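Local coordinates for protein ATP-dependent DNA helicase PIF1 (Candida albicans, PDB 7OTJ) that probably uses ATP hydrolysis to translocate 5'-3' along single-stranded DNA, unwinding duplexes, G-quadruplexes and forked RNA-DNA hybrids to maintain nuclear and mitochondrial genome stability, at residues C219-P224 against L489-F494; A72-G77 against K86-N91. All coordinates share one frame; numbering follows the deposited sequence.

Interaction 1 (C219-P224 against L489-F494); sequences CRLSRP and LQVLNF
Leu221 and Ser222 run beside Gln490 and Val491, and Val491 N donates to Leu221 O at 3.1 Å from above the carbonyl plane, with Gln490 CA-H making a further contact to the same oxygen. In Gln490 CG is anti to the backbone N (chi1 174°) and the extended chain brings NE2 2.9 Å from Ser222 O; the bond is nearly straight and lies in the amide plane, with the donor above the Ser222 carbonyl plane. Ser222 OG turns back to Cys219 O, which also accepts from Ser222 N. On the apolar side Leu221 and Leu489 cross at about a right angle, CD1 meeting CD2 at 3.7 Å, while Leu221 CB faces Val491 CG2. Cys219 SG lies 3.9 Å from Phe494 CD1, an oblique sulfur-aromatic contact. The Arg223 guanidinium ends beside the Leu489 backbone, and its NH2 is hydrogen-bonded to Arg486 O. The loop after helix 212-219 thus lies against strand 489-492, which pairs with strand 463-466 at the edge of the four-stranded parallel sheet, probably that of the second RecA-like domain of this superfamily 1 helicase; Val491 and Phe494 also pack on Leu480 of helix 475-481, and Phe494 meets the ring of Phe218.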
loop_
_atom_site.group_PDB
_atom_site.type_symbol
_atom_site.label_atom_id
_atom_site.label_comp_id
_atom_site.label_asym_id
_atom_site.label_seq_id
_atom_site.Cartn_x
_atom_site.Cartn_y
_atom_site.Cartn_z
ATOM N N CYS A 219 16.533 11.298 18.941
ATOM C CA CYS A 219 17.618 10.433 19.386
ATOM C C CYS A 219 17.320 9.837 20.754
ATOM O O CYS A 219 17.714 8.699 21.033
ATOM C CB CYS A 219 18.936 11.207 19.400
ATOM S SG CYS A 219 19.578 11.588 17.749
ATOM N N ARG A 220 16.555 10.549 21.584
ATOM C CA ARG A 220 16.196 10.022 22.892
ATOM C C ARG A 220 15.293 8.802 22.781
ATOM O O ARG A 220 15.203 8.022 23.737
ATOM C CB ARG A 220 15.513 11.107 23.735
ATOM C CG ARG A 220 16.404 12.307 24.053
ATOM C CD ARG A 220 16.077 12.889 25.423
ATOM N NE ARG A 220 15.056 13.921 25.366
ATOM C CZ ARG A 220 15.230 15.175 25.760
ATOM N NH1 ARG A 220 16.365 15.578 26.309
ATOM N NH2 ARG A 220 14.236 16.048 25.610
ATOM N N LEU A 221 14.646 8.604 21.632
ATOM C CA LEU A 221 13.769 7.464 21.403
ATOM C C LEU A 221 14.523 6.190 21.029
ATOM O O LEU A 221 13.882 5.163 20.782
ATOM C CB LEU A 221 12.746 7.802 20.320
ATOM C CG LEU A 221 11.835 8.977 20.673
ATOM C CD1 LEU A 221 10.829 9.230 19.556
ATOM C CD2 LEU A 221 11.132 8.739 22.007
ATOM N N SER A 222 15.855 6.237 20.939
ATOM C CA SER A 222 16.657 5.032 20.735
ATOM C C SER A 222 16.482 3.992 21.838
ATOM O O SER A 222 16.915 2.848 21.653
ATOM C CB SER A 222 18.138 5.392 20.609
ATOM O OG SER A 222 18.610 6.002 21.789
ATOM N N ARG A 223 15.897 4.356 22.977
ATOM C CA ARG A 223 15.716 3.399 24.059
ATOM C C ARG A 223 14.885 2.213 23.578
ATOM O O ARG A 223 13.950 2.388 22.792
ATOM C CB ARG A 223 15.040 4.049 25.269
ATOM C CG ARG A 223 13.972 5.066 24.915
ATOM C CD ARG A 223 12.609 4.669 25.456
ATOM N NE ARG A 223 11.682 4.359 24.374
ATOM C CZ ARG A 223 10.795 5.210 23.881
ATOM N NH1 ARG A 223 10.681 6.442 24.348
ATOM N NH2 ARG A 223 9.992 4.811 22.905
ATOM N N PRO A 224 15.238 0.994 23.979
ATOM C CA PRO A 224 14.435 -0.181 23.618
ATOM C C PRO A 224 12.989 -0.057 24.080
ATOM O O PRO A 224 12.696 0.498 25.141
ATOM C CB PRO A 224 15.154 -1.336 24.325
ATOM C CG PRO A 224 16.004 -0.693 25.371
ATOM C CD PRO A 224 16.394 0.641 24.816
ATOM N N LEU A 489 7.401 4.025 20.109
ATOM C CA LEU A 489 8.289 4.240 18.973
ATOM C C LEU A 489 9.738 4.200 19.430
ATOM O O LEU A 489 10.112 4.896 20.377
ATOM C CB LEU A 489 8.001 5.585 18.297
ATOM C CG LEU A 489 9.078 6.119 17.348
ATOM C CD1 LEU A 489 9.166 5.266 16.096
ATOM C CD2 LEU A 489 8.799 7.565 17.002
ATOM N N GLN A 490 10.558 3.421 18.729
ATOM C CA GLN A 490 12.003 3.420 18.913
ATOM C C GLN A 490 12.657 3.833 17.604
ATOM O O GLN A 490 12.333 3.286 16.545
ATOM C CB GLN A 490 12.517 2.043 19.351
ATOM C CG GLN A 490 14.040 1.955 19.403
ATOM C CD GLN A 490 14.543 0.556 19.710
ATOM O OE1 GLN A 490 14.004 -0.435 19.221
ATOM N NE2 GLN A 490 15.580 0.471 20.534
ATOM N N VAL A 491 13.585 4.781 17.678
ATOM C CA VAL A 491 14.262 5.322 16.505
ATOM C C VAL A 491 15.734 4.951 16.592
ATOM O O VAL A 491 16.410 5.285 17.575
ATOM C CB VAL A 491 14.090 6.843 16.389
ATOM C CG1 VAL A 491 14.843 7.366 15.168
ATOM C CG2 VAL A 491 12.611 7.210 16.305
ATOM N N LEU A 492 16.223 4.241 15.582
ATOM C CA LEU A 492 17.624 3.862 15.499
ATOM C C LEU A 492 18.312 4.649 14.390
ATOM O O LEU A 492 17.756 4.826 13.300
ATOM C CB LEU A 492 17.772 2.356 15.250
ATOM C CG LEU A 492 17.174 1.425 16.311
ATOM C CD1 LEU A 492 17.332 -0.029 15.897
ATOM C CD2 LEU A 492 17.789 1.666 17.680
ATOM N N ASN A 493 19.522 5.129 14.688
ATOM C CA ASN A 493 20.399 5.787 13.718
ATOM C C ASN A 493 19.773 7.048 13.129
ATOM O O ASN A 493 19.960 7.357 11.950
ATOM C CB ASN A 493 20.795 4.817 12.604
ATOM C CG ASN A 493 21.578 3.634 13.123
ATOM O OD1 ASN A 493 22.769 3.748 13.415
ATOM N ND2 ASN A 493 20.917 2.486 13.234
ATOM N N PHE A 494 19.094 7.826 13.973
ATOM C CA PHE A 494 18.501 9.078 13.526
ATOM C C PHE A 494 19.593 10.067 13.154
ATOM O O PHE A 494 20.640 10.135 13.802
ATOM C CB PHE A 494 17.606 9.688 14.606
ATOM C CG PHE A 494 16.990 11.006 14.204
ATOM C CD1 PHE A 494 17.672 12.201 14.385
ATOM C CD2 PHE A 494 15.729 11.049 13.629
ATOM C CE1 PHE A 494 17.113 13.405 13.997
ATOM C CE2 PHE A 494 15.164 12.249 13.241
ATOM C CZ PHE A 494 15.856 13.429 13.426
#

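Interaction 2 (A72-G77 against K86-N91); sequences AGFGLG and KKIKRN. With nucleotides of chain C.
Ile88 and Phe74 make the tight part of this contact, where Ile88 CD1 comes 3.5 Å from Phe74 CE1 and also touches Ala72 O. CG1 of Ile88, beside its own backbone N (chi1 -65°), lies near the carbonyl oxygens of Ala72 and Gly73. Gly73 has positive phi as the chain leaves helix 68-72 and lies against Ile88, within the PIF1-like helicase region, a P-loop NTPase fold. One face of the Phe74 ring carries Ala72 CB, 3.7 Å above its centre, and the ring also packs on Leu120 and Ile123 of helix 114-128; Ile88 reaches Leu127 of the same helix and Trp98. The looser side belongs to Lys87, partly exposed and fully extended, whose methylenes pass the Gly73 and Phe74 carbonyls until NZ bonds Phe74 O at 3.1 Å from above the carbonyl plane. Phe74 O also accepts a weak bond from Gly77 N, closing a type II' turn. Beyond it, Gly75 CA lies 3.4 Å from O4' of DT5 of chain C. The chemistry is consistent with a turn held to helix 81-90 by apolar packing and one lysine bond, with Leu76 CD2 meeting the bases of DT4 and DT5 of chain C by van der Waals contact.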
loop_
_atom_site.group_PDB
_atom_site.type_symbol
_atom_site.label_atom_id
_atom_site.label_comp_id
_atom_site.label_asym_id
_atom_site.label_seq_id
_atom_site.Cartn_x
_atom_site.Cartn_y
_atom_site.Cartn_z
ATOM N N ALA A 72 -6.114 0.207 -14.193
ATOM C CA ALA A 72 -6.020 0.674 -15.570
ATOM C C ALA A 72 -6.055 -0.484 -16.555
ATOM O O ALA A 72 -6.667 -0.376 -17.624
ATOM C CB ALA A 72 -4.750 1.500 -15.756
ATOM N N GLY A 73 -5.411 -1.597 -16.220
ATOM C CA GLY A 73 -5.136 -2.619 -17.205
ATOM C C GLY A 73 -3.805 -2.454 -17.895
ATOM O O GLY A 73 -3.552 -3.136 -18.890
ATOM N N PHE A 74 -2.934 -1.595 -17.359
ATOM C CA PHE A 74 -1.680 -1.226 -18.007
ATOM C C PHE A 74 -0.666 -2.349 -17.981
ATOM O O PHE A 74 0.239 -2.385 -18.820
ATOM C CB PHE A 74 -1.028 -0.070 -17.251
ATOM C CG PHE A 74 -1.491 1.264 -17.654
ATOM C CD1 PHE A 74 -2.255 1.429 -18.783
ATOM C CD2 PHE A 74 -1.140 2.368 -16.902
ATOM C CE1 PHE A 74 -2.679 2.674 -19.148
ATOM C CE2 PHE A 74 -1.551 3.611 -17.266
ATOM C CZ PHE A 74 -2.325 3.771 -18.387
ATOM N N GLY A 75 -0.756 -3.219 -16.987
ATOM C CA GLY A 75 0.429 -3.927 -16.574
ATOM C C GLY A 75 1.246 -2.863 -15.877
ATOM O O GLY A 75 0.755 -2.219 -14.946
ATOM N N LEU A 76 2.429 -2.560 -16.403
ATOM C CA LEU A 76 3.242 -1.490 -15.847
ATOM C C LEU A 76 3.029 -0.160 -16.553
ATOM O O LEU A 76 3.479 0.870 -16.043
ATOM C CB LEU A 76 4.728 -1.865 -15.905
ATOM C CG LEU A 76 5.157 -3.030 -15.006
ATOM C CD1 LEU A 76 6.643 -3.293 -15.134
ATOM C CD2 LEU A 76 4.778 -2.757 -13.559
ATOM N N GLY A 77 2.340 -0.156 -17.693
ATOM C CA GLY A 77 2.055 1.063 -18.421
ATOM C C GLY A 77 3.281 1.785 -18.930
ATOM O O GLY A 77 3.364 3.014 -18.826
ATOM N N LYS A 86 -4.550 -0.264 -26.883
ATOM C CA LYS A 86 -4.896 -1.547 -27.487
ATOM C C LYS A 86 -4.880 -2.664 -26.449
ATOM O O LYS A 86 -5.764 -3.528 -26.446
ATOM C CB LYS A 86 -3.947 -1.871 -28.647
ATOM C CG LYS A 86 -3.925 -0.831 -29.765
ATOM C CD LYS A 86 -3.434 -1.421 -31.089
ATOM C CE LYS A 86 -2.076 -2.092 -30.952
ATOM N NZ LYS A 86 -1.044 -1.156 -30.425
ATOM N N LYS A 87 -3.892 -2.653 -25.550
ATOM C CA LYS A 87 -3.826 -3.672 -24.505
ATOM C C LYS A 87 -5.064 -3.623 -23.619
ATOM O O LYS A 87 -5.660 -4.659 -23.308
ATOM C CB LYS A 87 -2.559 -3.495 -23.668
ATOM C CG LYS A 87 -2.408 -4.529 -22.561
ATOM C CD LYS A 87 -1.138 -4.302 -21.764
ATOM C CE LYS A 87 -0.953 -5.385 -20.713
ATOM N NZ LYS A 87 0.326 -5.233 -19.971
ATOM N N ILE A 88 -5.456 -2.422 -23.190
ATOM C CA ILE A 88 -6.630 -2.289 -22.337
ATOM C C ILE A 88 -7.889 -2.709 -23.078
ATOM O O ILE A 88 -8.812 -3.276 -22.479
ATOM C CB ILE A 88 -6.722 -0.849 -21.801
ATOM C CG1 ILE A 88 -5.517 -0.571 -20.897
ATOM C CG2 ILE A 88 -8.033 -0.626 -21.056
ATOM C CD1 ILE A 88 -5.412 0.847 -20.416
ATOM N N LYS A 89 -7.944 -2.474 -24.392
ATOM C CA LYS A 89 -9.126 -2.872 -25.149
ATOM C C LYS A 89 -9.227 -4.386 -25.294
ATOM O O LYS A 89 -10.331 -4.916 -25.473
ATOM C CB LYS A 89 -9.119 -2.207 -26.528
ATOM C CG LYS A 89 -9.521 -0.740 -26.501
ATOM C CD LYS A 89 -9.591 -0.143 -27.896
ATOM C CE LYS A 89 -10.004 1.319 -27.849
ATOM N NZ LYS A 89 -10.103 1.924 -29.210
ATOM N N ARG A 90 -8.097 -5.097 -25.223
ATOM C CA ARG A 90 -8.139 -6.558 -25.241
ATOM C C ARG A 90 -8.661 -7.123 -23.926
ATOM O O ARG A 90 -9.304 -8.180 -23.919
ATOM C CB ARG A 90 -6.757 -7.130 -25.562
ATOM C CG ARG A 90 -6.271 -6.875 -26.989
ATOM C CD ARG A 90 -5.013 -7.685 -27.290
ATOM N NE ARG A 90 -3.926 -7.404 -26.357
ATOM C CZ ARG A 90 -2.936 -6.553 -26.591
ATOM N NH1 ARG A 90 -2.863 -5.873 -27.726
ATOM N NH2 ARG A 90 -1.990 -6.389 -25.672
ATOM N N ASN A 91 -8.352 -6.470 -22.808
ATOM C CA ASN A 91 -8.884 -6.831 -21.494
ATOM C C ASN A 91 -10.300 -6.274 -21.405
ATOM O O ASN A 91 -10.522 -5.148 -20.951
ATOM C CB ASN A 91 -7.991 -6.279 -20.389
ATOM C CG ASN A 91 -8.379 -6.777 -19.004
ATOM O OD1 ASN A 91 -9.445 -7.363 -18.811
ATOM N ND2 ASN A 91 -7.510 -6.534 -18.029
ATOM P P DT C 5 0.623 -4.061 -9.197
ATOM O OP1 DT C 5 -0.855 -4.130 -9.083
ATOM O OP2 DT C 5 1.469 -4.825 -8.249
ATOM O "O5'" DT C 5 0.980 -4.449 -10.706
ATOM C "C5'" DT C 5 0.151 -3.979 -11.766
ATOM C "C4'" DT C 5 -0.154 -5.092 -12.758
ATOM O "O4'" DT C 5 1.038 -5.390 -13.526
ATOM C "C3'" DT C 5 -0.607 -6.410 -12.138
ATOM O "O3'" DT C 5 -1.622 -7.012 -12.943
ATOM C "C2'" DT C 5 0.674 -7.250 -12.114
ATOM C "C1'" DT C 5 1.441 -6.730 -13.323
ATOM N N1 DT C 5 2.913 -6.735 -13.141
ATOM C C2 DT C 5 3.707 -7.396 -14.050
ATOM O O2 DT C 5 3.268 -8.000 -15.009
ATOM N N3 DT C 5 5.051 -7.329 -13.793
ATOM C C4 DT C 5 5.667 -6.674 -12.740
ATOM O O4 DT C 5 6.883 -6.670 -12.593
ATOM C C5 DT C 5 4.778 -5.996 -11.828
ATOM C C7 DT C 5 5.333 -5.251 -10.648
ATOM C C6 DT C 5 3.459 -6.055 -12.075
ATOM P P DT C 4 3.804 -2.246 -4.811
ATOM O OP1 DT C 4 2.516 -2.330 -4.081
ATOM O OP2 DT C 4 4.805 -3.330 -4.706
ATOM O "O5'" DT C 4 3.438 -2.015 -6.351
ATOM C "C5'" DT C 4 2.452 -1.057 -6.688
ATOM C "C4'" DT C 4 2.394 -0.818 -8.185
ATOM O "O4'" DT C 4 3.594 -0.148 -8.626
ATOM C "C3'" DT C 4 2.322 -2.073 -9.029
ATOM O "O3'" DT C 4 0.986 -2.501 -9.106
ATOM C "C2'" DT C 4 2.833 -1.571 -10.379
ATOM C "C1'" DT C 4 3.877 -0.527 -9.964
ATOM N N1 DT C 4 5.300 -1.020 -10.047
ATOM C C2 DT C 4 6.125 -0.493 -11.008
ATOM O O2 DT C 4 5.767 0.359 -11.796
ATOM N N3 DT C 4 7.397 -0.998 -11.015
ATOM C C4 DT C 4 7.919 -1.962 -10.178
ATOM O O4 DT C 4 9.076 -2.349 -10.269
ATOM C C5 DT C 4 7.007 -2.479 -9.188
ATOM C C7 DT C 4 7.470 -3.529 -8.221
ATOM C C6 DT C 4 5.753 -1.990 -9.166
#

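The two contacts lie on opposite sides of the chain's centre, their own centres about 45 Å apart, and share no helix or strand. Both are partly buried, but interaction 1 includes exposed residues and interaction 2 none among those that touch. Interaction 1 joins residues far apart in sequence, setting a loop against an edge strand by backbone and amide bonds; interaction 2 is local, folding a turn back on the next helix through an aliphatic-aromatic contact and a single lysine bond. Their relation to nucleic acid differs too: 72-77 touches thymidine nucleotides of the DNA of chain C, whereas interaction 1 stays about 13 Å from the DNA at its nearest atom, although 489-494 falls in a predicted DNA-binding region.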